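Local coordinates for protein DNA alpha-glucosyltransferase (Enterobacteria phage T4, PDB 1XV5) that belongs to the GT-B glycosyltransferases, two-domain enzymes built from a pair of Rossmann-like parallel sheets, and here holds uridine-5'-diphosphate, at residues Gln176-Arg185 / Tyr379-Ser388. Residues are numbered along the deposited sequence; the frame is centred on the assembly and turned at random.
Sequences QPPMDIVKVR and YEFLYQHQDS
Arg-185 and Tyr-379 both carry CG opposite the backbone N (chi1 172° and 168°), and the arginine chain runs extended across the tyrosine ring. In this GT-B fold, both chain crossings between the two Rossmann-like domains meet here, the linker before helix 181-188 and the kink between helices 368-386 and 388-399. Arginine suits its place twice over: its CD lies over the ring face, 3.6 Å from the Tyr-379 centroid, while the guanidinium, nearly perpendicular to the ring, makes a cation-pi contact and salt-bridges Glu-376. Branched Ile-181 reaches from one helix to the other, CG2 against Tyr-379 CE2 and CD1 against Leu-382 O. At the kink a single beta bridge pairs Met-179 with Asp-387, and within it Ser-388 N donates to Met-179 O (3.0 Å). Gln-386, long enough to reach the neighbouring loop, gives NE2 to Pro-177 O at 2.7 Å, from above the carbonyl plane; proline lacks an N-H but keeps this acceptor. Two aspartates serve as N-caps: Asp-180 OD1 accepts from Lys-183 N, and Asp-387 caps a backbone N at the start of helix 388-399, its OD2 also hydrogen-bonding Ser-389 OG. Water 1 donates to Asp-387 OD2 and, weakly, to Asp-180 OD1, probably easing their repulsion, and Asp-387 OD1 receives Ile-181 N at 2.8 Å, nearly along its C-O axis.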
ATOM      1  N   GLN A 176       4.690  -5.908   8.065  1.00 14.19           N
ATOM      2  CA  GLN A 176       3.466  -5.816   7.277  1.00 14.28           C
ATOM      3  C   GLN A 176       3.036  -4.365   7.415  1.00 13.15           C
ATOM      4  O   GLN A 176       3.203  -3.774   8.480  1.00 14.93           O
ATOM      5  CB  GLN A 176       2.348  -6.681   7.861  1.00 12.69           C
ATOM      6  CG  GLN A 176       2.604  -8.162   7.878  1.00 14.08           C
ATOM      7  CD  GLN A 176       1.528  -8.892   8.657  1.00 15.38           C
ATOM      8  OE1 GLN A 176       0.384  -9.018   8.205  1.00 16.94           O
ATOM      9  NE2 GLN A 176       1.884  -9.361   9.845  1.00 10.92           N
ATOM     10  N   PRO A 177       2.493  -3.767   6.344  1.00 14.67           N
ATOM     11  CA  PRO A 177       2.038  -2.369   6.394  1.00 12.29           C
ATOM     12  C   PRO A 177       0.657  -2.374   7.065  1.00 13.28           C
ATOM     13  O   PRO A 177      -0.341  -2.754   6.447  1.00 13.25           O
ATOM     14  CB  PRO A 177       1.992  -1.974   4.922  1.00 13.96           C
ATOM     15  CG  PRO A 177       1.608  -3.256   4.243  1.00 13.11           C
ATOM     16  CD  PRO A 177       2.419  -4.306   4.971  1.00 13.69           C
ATOM     17  N   PRO A 178       0.582  -1.942   8.337  1.00 12.90           N
ATOM     18  CA  PRO A 178      -0.666  -1.915   9.102  1.00 13.49           C
ATOM     19  C   PRO A 178      -1.612  -0.750   8.879  1.00 13.66           C
ATOM     20  O   PRO A 178      -1.215   0.333   8.461  1.00 14.67           O
ATOM     21  CB  PRO A 178      -0.189  -1.946  10.563  1.00 13.15           C
ATOM     22  CG  PRO A 178       1.354  -1.989  10.492  1.00 12.40           C
ATOM     23  CD  PRO A 178       1.676  -1.398   9.152  1.00 12.33           C
ATOM     24  N   MET A 179      -2.878  -0.995   9.194  1.00 15.25           N
ATOM     25  CA  MET A 179      -3.916   0.016   9.089  1.00 15.58           C
ATOM     26  C   MET A 179      -4.856  -0.183  10.266  1.00 15.32           C
ATOM     27  O   MET A 179      -5.037  -1.309  10.728  1.00 14.02           O
ATOM     28  CB  MET A 179      -4.697  -0.152   7.785  1.00 17.14           C
ATOM     29  CG  MET A 179      -5.815   0.849   7.606  1.00 19.41           C
ATOM     30  SD  MET A 179      -6.596   0.685   5.994  1.00 17.74           S
ATOM     31  CE  MET A 179      -7.980  -0.398   6.400  1.00 19.09           C
ATOM     32  N   ASP A 180      -5.430   0.904  10.773  1.00 15.67           N
ATOM     33  CA  ASP A 180      -6.380   0.782  11.864  1.00 14.90           C
ATOM     34  C   ASP A 180      -7.670   0.367  11.163  1.00 15.88           C
ATOM     35  O   ASP A 180      -8.454   1.208  10.713  1.00 15.12           O
ATOM     36  CB  ASP A 180      -6.592   2.119  12.577  1.00 15.76           C
ATOM     37  CG  ASP A 180      -7.454   1.981  13.819  1.00 18.31           C
ATOM     38  OD1 ASP A 180      -8.268   1.033  13.872  1.00 17.98           O
ATOM     39  OD2 ASP A 180      -7.329   2.823  14.735  1.00 17.54           O
ATOM     40  N   ILE A 181      -7.864  -0.941  11.052  1.00 14.88           N
ATOM     41  CA  ILE A 181      -9.030  -1.505  10.388  1.00 13.89           C
ATOM     42  C   ILE A 181     -10.328  -1.226  11.147  1.00 16.22           C
ATOM     43  O   ILE A 181     -11.387  -1.039  10.543  1.00 16.09           O
ATOM     44  CB  ILE A 181      -8.814  -3.021  10.192  1.00 14.08           C
ATOM     45  CG1 ILE A 181      -7.736  -3.225   9.120  1.00 13.32           C
ATOM     46  CG2 ILE A 181     -10.120  -3.708   9.816  1.00 13.05           C
ATOM     47  CD1 ILE A 181      -7.212  -4.641   9.001  1.00 14.41           C
ATOM     48  N   VAL A 182     -10.234  -1.188  12.470  1.00 15.81           N
ATOM     49  CA  VAL A 182     -11.391  -0.916  13.311  1.00 16.68           C
ATOM     50  C   VAL A 182     -11.912   0.493  13.028  1.00 17.01           C
ATOM     51  O   VAL A 182     -13.114   0.708  12.878  1.00 16.15           O
ATOM     52  CB  VAL A 182     -11.016  -1.016  14.807  1.00 17.20           C
ATOM     53  CG1 VAL A 182     -12.223  -0.687  15.673  1.00 18.94           C
ATOM     54  CG2 VAL A 182     -10.495  -2.410  15.119  1.00 19.51           C
ATOM     55  N   LYS A 183     -10.995   1.453  12.954  1.00 17.65           N
ATOM     56  CA  LYS A 183     -11.364   2.838  12.698  1.00 17.64           C
ATOM     57  C   LYS A 183     -12.104   3.016  11.375  1.00 17.43           C
ATOM     58  O   LYS A 183     -13.082   3.755  11.301  1.00 18.07           O
ATOM     59  CB  LYS A 183     -10.121   3.728  12.725  1.00 20.48           C
ATOM     60  CG  LYS A 183     -10.435   5.211  12.612  1.00 25.15           C
ATOM     61  CD  LYS A 183      -9.221   6.067  12.940  1.00 29.46           C
ATOM     62  CE  LYS A 183      -8.728   5.789  14.353  1.00 32.36           C
ATOM     63  NZ  LYS A 183      -9.825   5.900  15.358  1.00 35.87           N
ATOM     64  N   VAL A 184     -11.638   2.346  10.325  1.00 15.57           N
ATOM     65  CA  VAL A 184     -12.298   2.447   9.032  1.00 13.81           C
ATOM     66  C   VAL A 184     -13.705   1.868   9.118  1.00 13.70           C
ATOM     67  O   VAL A 184     -14.656   2.458   8.606  1.00 14.65           O
ATOM     68  CB  VAL A 184     -11.496   1.712   7.930  1.00 15.50           C
ATOM     69  CG1 VAL A 184     -12.315   1.629   6.649  1.00 15.04           C
ATOM     70  CG2 VAL A 184     -10.196   2.458   7.667  1.00 14.50           C
ATOM     71  N   ARG A 185     -13.856   0.716   9.768  1.00 12.97           N
ATOM     72  CA  ARG A 185     -15.192   0.141   9.884  1.00 13.71           C
ATOM     73  C   ARG A 185     -16.129   1.054  10.665  1.00 13.51           C
ATOM     74  O   ARG A 185     -17.283   1.246  10.283  1.00 13.92           O
ATOM     75  CB  ARG A 185     -15.169  -1.224  10.574  1.00 12.82           C
ATOM     76  CG  ARG A 185     -16.596  -1.714  10.861  1.00 14.29           C
ATOM     77  CD  ARG A 185     -16.686  -3.152  11.342  1.00 14.64           C
ATOM     78  NE  ARG A 185     -18.092  -3.548  11.468  1.00 15.75           N
ATOM     79  CZ  ARG A 185     -18.518  -4.807  11.509  1.00 17.60           C
ATOM     80  NH1 ARG A 185     -17.648  -5.808  11.437  1.00 16.30           N
ATOM     81  NH2 ARG A 185     -19.817  -5.065  11.607  1.00 19.19           N
ATOM     82  N   TYR A 379     -13.875  -9.164   7.471  1.00 12.51           N
ATOM     83  CA  TYR A 379     -13.444  -8.080   8.339  1.00 13.60           C
ATOM     84  C   TYR A 379     -12.619  -8.610   9.506  1.00 13.95           C
ATOM     85  O   TYR A 379     -11.535  -8.101   9.785  1.00 13.92           O
ATOM     86  CB  TYR A 379     -14.652  -7.304   8.869  1.00 13.36           C
ATOM     87  CG  TYR A 379     -14.302  -6.343   9.989  1.00 16.46           C
ATOM     88  CD1 TYR A 379     -14.465  -6.710  11.324  1.00 18.56           C
ATOM     89  CD2 TYR A 379     -13.765  -5.083   9.713  1.00 17.61           C
ATOM     90  CE1 TYR A 379     -14.102  -5.848  12.358  1.00 20.67           C
ATOM     91  CE2 TYR A 379     -13.397  -4.214  10.739  1.00 19.52           C
ATOM     92  CZ  TYR A 379     -13.569  -4.603  12.058  1.00 21.49           C
ATOM     93  OH  TYR A 379     -13.204  -3.754  13.079  1.00 26.20           O
ATOM     94  N   GLU A 380     -13.127  -9.632  10.188  1.00 12.94           N
ATOM     95  CA  GLU A 380     -12.410 -10.194  11.330  1.00 14.27           C
ATOM     96  C   GLU A 380     -11.079 -10.818  10.922  1.00 13.50           C
ATOM     97  O   GLU A 380     -10.077 -10.669  11.614  1.00 13.35           O
ATOM     98  CB  GLU A 380     -13.268 -11.247  12.041  1.00 17.12           C
ATOM     99  CG  GLU A 380     -12.569 -11.890  13.239  1.00 20.71           C
ATOM    100  CD  GLU A 380     -12.245 -10.893  14.341  1.00 23.78           C
ATOM    101  OE1 GLU A 380     -11.427 -11.224  15.226  1.00 26.58           O
ATOM    102  OE2 GLU A 380     -12.815  -9.779  14.333  1.00 25.34           O
ATOM    103  N   PHE A 381     -11.071 -11.515   9.792  1.00 13.89           N
ATOM    104  CA  PHE A 381      -9.850 -12.157   9.316  1.00 13.24           C
ATOM    105  C   PHE A 381      -8.756 -11.136   9.014  1.00 13.50           C
ATOM    106  O   PHE A 381      -7.610 -11.292   9.434  1.00 12.61           O
ATOM    107  CB  PHE A 381     -10.139 -12.963   8.049  1.00 14.07           C
ATOM    108  CG  PHE A 381      -8.944 -13.707   7.517  1.00 15.20           C
ATOM    109  CD1 PHE A 381      -8.463 -14.837   8.169  1.00 14.40           C
ATOM    110  CD2 PHE A 381      -8.305 -13.282   6.357  1.00 14.77           C
ATOM    111  CE1 PHE A 381      -7.365 -15.538   7.674  1.00 14.80           C
ATOM    112  CE2 PHE A 381      -7.208 -13.971   5.851  1.00 16.18           C
ATOM    113  CZ  PHE A 381      -6.733 -15.106   6.511  1.00 15.91           C
ATOM    114  N   LEU A 382      -9.116 -10.097   8.269  1.00 13.38           N
ATOM    115  CA  LEU A 382      -8.155  -9.069   7.904  1.00 13.24           C
ATOM    116  C   LEU A 382      -7.706  -8.282   9.131  1.00 12.25           C
ATOM    117  O   LEU A 382      -6.557  -7.859   9.216  1.00 12.39           O
ATOM    118  CB  LEU A 382      -8.762  -8.152   6.840  1.00 14.36           C
ATOM    119  CG  LEU A 382      -9.042  -8.891   5.522  1.00 13.96           C
ATOM    120  CD1 LEU A 382      -9.745  -7.960   4.544  1.00 16.75           C
ATOM    121  CD2 LEU A 382      -7.734  -9.409   4.923  1.00 13.58           C
ATOM    122  N   TYR A 383      -8.615  -8.094  10.082  1.00 12.56           N
ATOM    123  CA  TYR A 383      -8.284  -7.394  11.322  1.00 13.41           C
ATOM    124  C   TYR A 383      -7.201  -8.196  12.054  1.00 14.39           C
ATOM    125  O   TYR A 383      -6.165  -7.660  12.461  1.00 13.34           O
ATOM    126  CB  TYR A 383      -9.533  -7.288  12.198  1.00 13.95           C
ATOM    127  CG  TYR A 383      -9.246  -6.939  13.638  1.00 14.97           C
ATOM    128  CD1 TYR A 383      -8.839  -5.655  13.999  1.00 16.90           C
ATOM    129  CD2 TYR A 383      -9.359  -7.902  14.640  1.00 18.45           C
ATOM    130  CE1 TYR A 383      -8.550  -5.338  15.327  1.00 20.22           C
ATOM    131  CE2 TYR A 383      -9.070  -7.597  15.970  1.00 20.20           C
ATOM    132  CZ  TYR A 383      -8.669  -6.314  16.304  1.00 22.63           C
ATOM    133  OH  TYR A 383      -8.398  -6.001  17.618  1.00 23.70           O
ATOM    134  N   GLN A 384      -7.448  -9.494  12.216  1.00 13.19           N
ATOM    135  CA  GLN A 384      -6.500 -10.373  12.889  1.00 13.67           C
ATOM    136  C   GLN A 384      -5.170 -10.425  12.145  1.00 13.76           C
ATOM    137  O   GLN A 384      -4.106 -10.516  12.752  1.00 13.70           O
ATOM    138  CB  GLN A 384      -7.074 -11.791  12.992  1.00 14.13           C
ATOM    139  CG  GLN A 384      -8.211 -11.925  13.994  1.00 18.58           C
ATOM    140  CD  GLN A 384      -7.733 -11.792  15.429  1.00 23.56           C
ATOM    141  OE1 GLN A 384      -8.516 -11.506  16.336  1.00 28.87           O
ATOM    142  NE2 GLN A 384      -6.442 -12.010  15.643  1.00 25.72           N
ATOM    143  N   HIS A 385      -5.231 -10.352  10.822  1.00 12.99           N
ATOM    144  CA  HIS A 385      -4.015 -10.432  10.035  1.00 10.73           C
ATOM    145  C   HIS A 385      -3.142  -9.191   9.986  1.00 13.16           C
ATOM    146  O   HIS A 385      -1.920  -9.301  10.082  1.00 12.86           O
ATOM    147  CB  HIS A 385      -4.334 -10.837   8.596  1.00 12.10           C
ATOM    148  CG  HIS A 385      -3.113 -11.058   7.756  1.00 11.90           C
ATOM    149  ND1 HIS A 385      -2.771 -10.238   6.701  1.00 15.47           N
ATOM    150  CD2 HIS A 385      -2.127 -11.978   7.851  1.00  8.48           C
ATOM    151  CE1 HIS A 385      -1.625 -10.644   6.185  1.00 10.02           C
ATOM    152  NE2 HIS A 385      -1.213 -11.699   6.864  1.00 14.75           N
ATOM    153  N   GLN A 386      -3.749  -8.015   9.866  1.00 12.49           N
ATOM    154  CA  GLN A 386      -2.929  -6.817   9.706  1.00 13.12           C
ATOM    155  C   GLN A 386      -3.374  -5.516  10.375  1.00 13.55           C
ATOM    156  O   GLN A 386      -3.006  -4.433   9.915  1.00 14.61           O
ATOM    157  CB  GLN A 386      -2.739  -6.594   8.194  1.00 12.94           C
ATOM    158  CG  GLN A 386      -1.406  -5.997   7.778  1.00 13.20           C
ATOM    159  CD  GLN A 386      -1.077  -6.290   6.321  1.00 12.87           C
ATOM    160  OE1 GLN A 386      -1.011  -7.454   5.912  1.00 12.06           O
ATOM    161  NE2 GLN A 386      -0.869  -5.238   5.531  1.00 11.78           N
ATOM    162  N   ASP A 387      -4.148  -5.594  11.456  1.00 12.80           N
ATOM    163  CA  ASP A 387      -4.562  -4.360  12.128  1.00 13.12           C
ATOM    164  C   ASP A 387      -3.345  -3.725  12.808  1.00 12.36           C
ATOM    165  O   ASP A 387      -2.449  -4.430  13.271  1.00 12.79           O
ATOM    166  CB  ASP A 387      -5.627  -4.630  13.191  1.00 13.69           C
ATOM    167  CG  ASP A 387      -6.192  -3.346  13.786  1.00 16.22           C
ATOM    168  OD1 ASP A 387      -6.990  -2.669  13.101  1.00 14.96           O
ATOM    169  OD2 ASP A 387      -5.828  -3.003  14.933  1.00 16.64           O
ATOM    170  N   SER A 388      -3.325  -2.397  12.872  1.00 13.01           N
ATOM    171  CA  SER A 388      -2.221  -1.675  13.502  1.00 14.43           C
ATOM    172  C   SER A 388      -1.975  -2.111  14.945  1.00 15.57           C
ATOM    173  O   SER A 388      -0.831  -2.145  15.404  1.00 16.47           O
ATOM    174  CB  SER A 388      -2.496  -0.169  13.478  1.00 13.04           C
ATOM    175  OG  SER A 388      -2.530   0.328  12.153  1.00 14.87           O
TER
HETATM  176  O   HOH W   1      -6.787  -0.612  15.670  1.00 22.67           O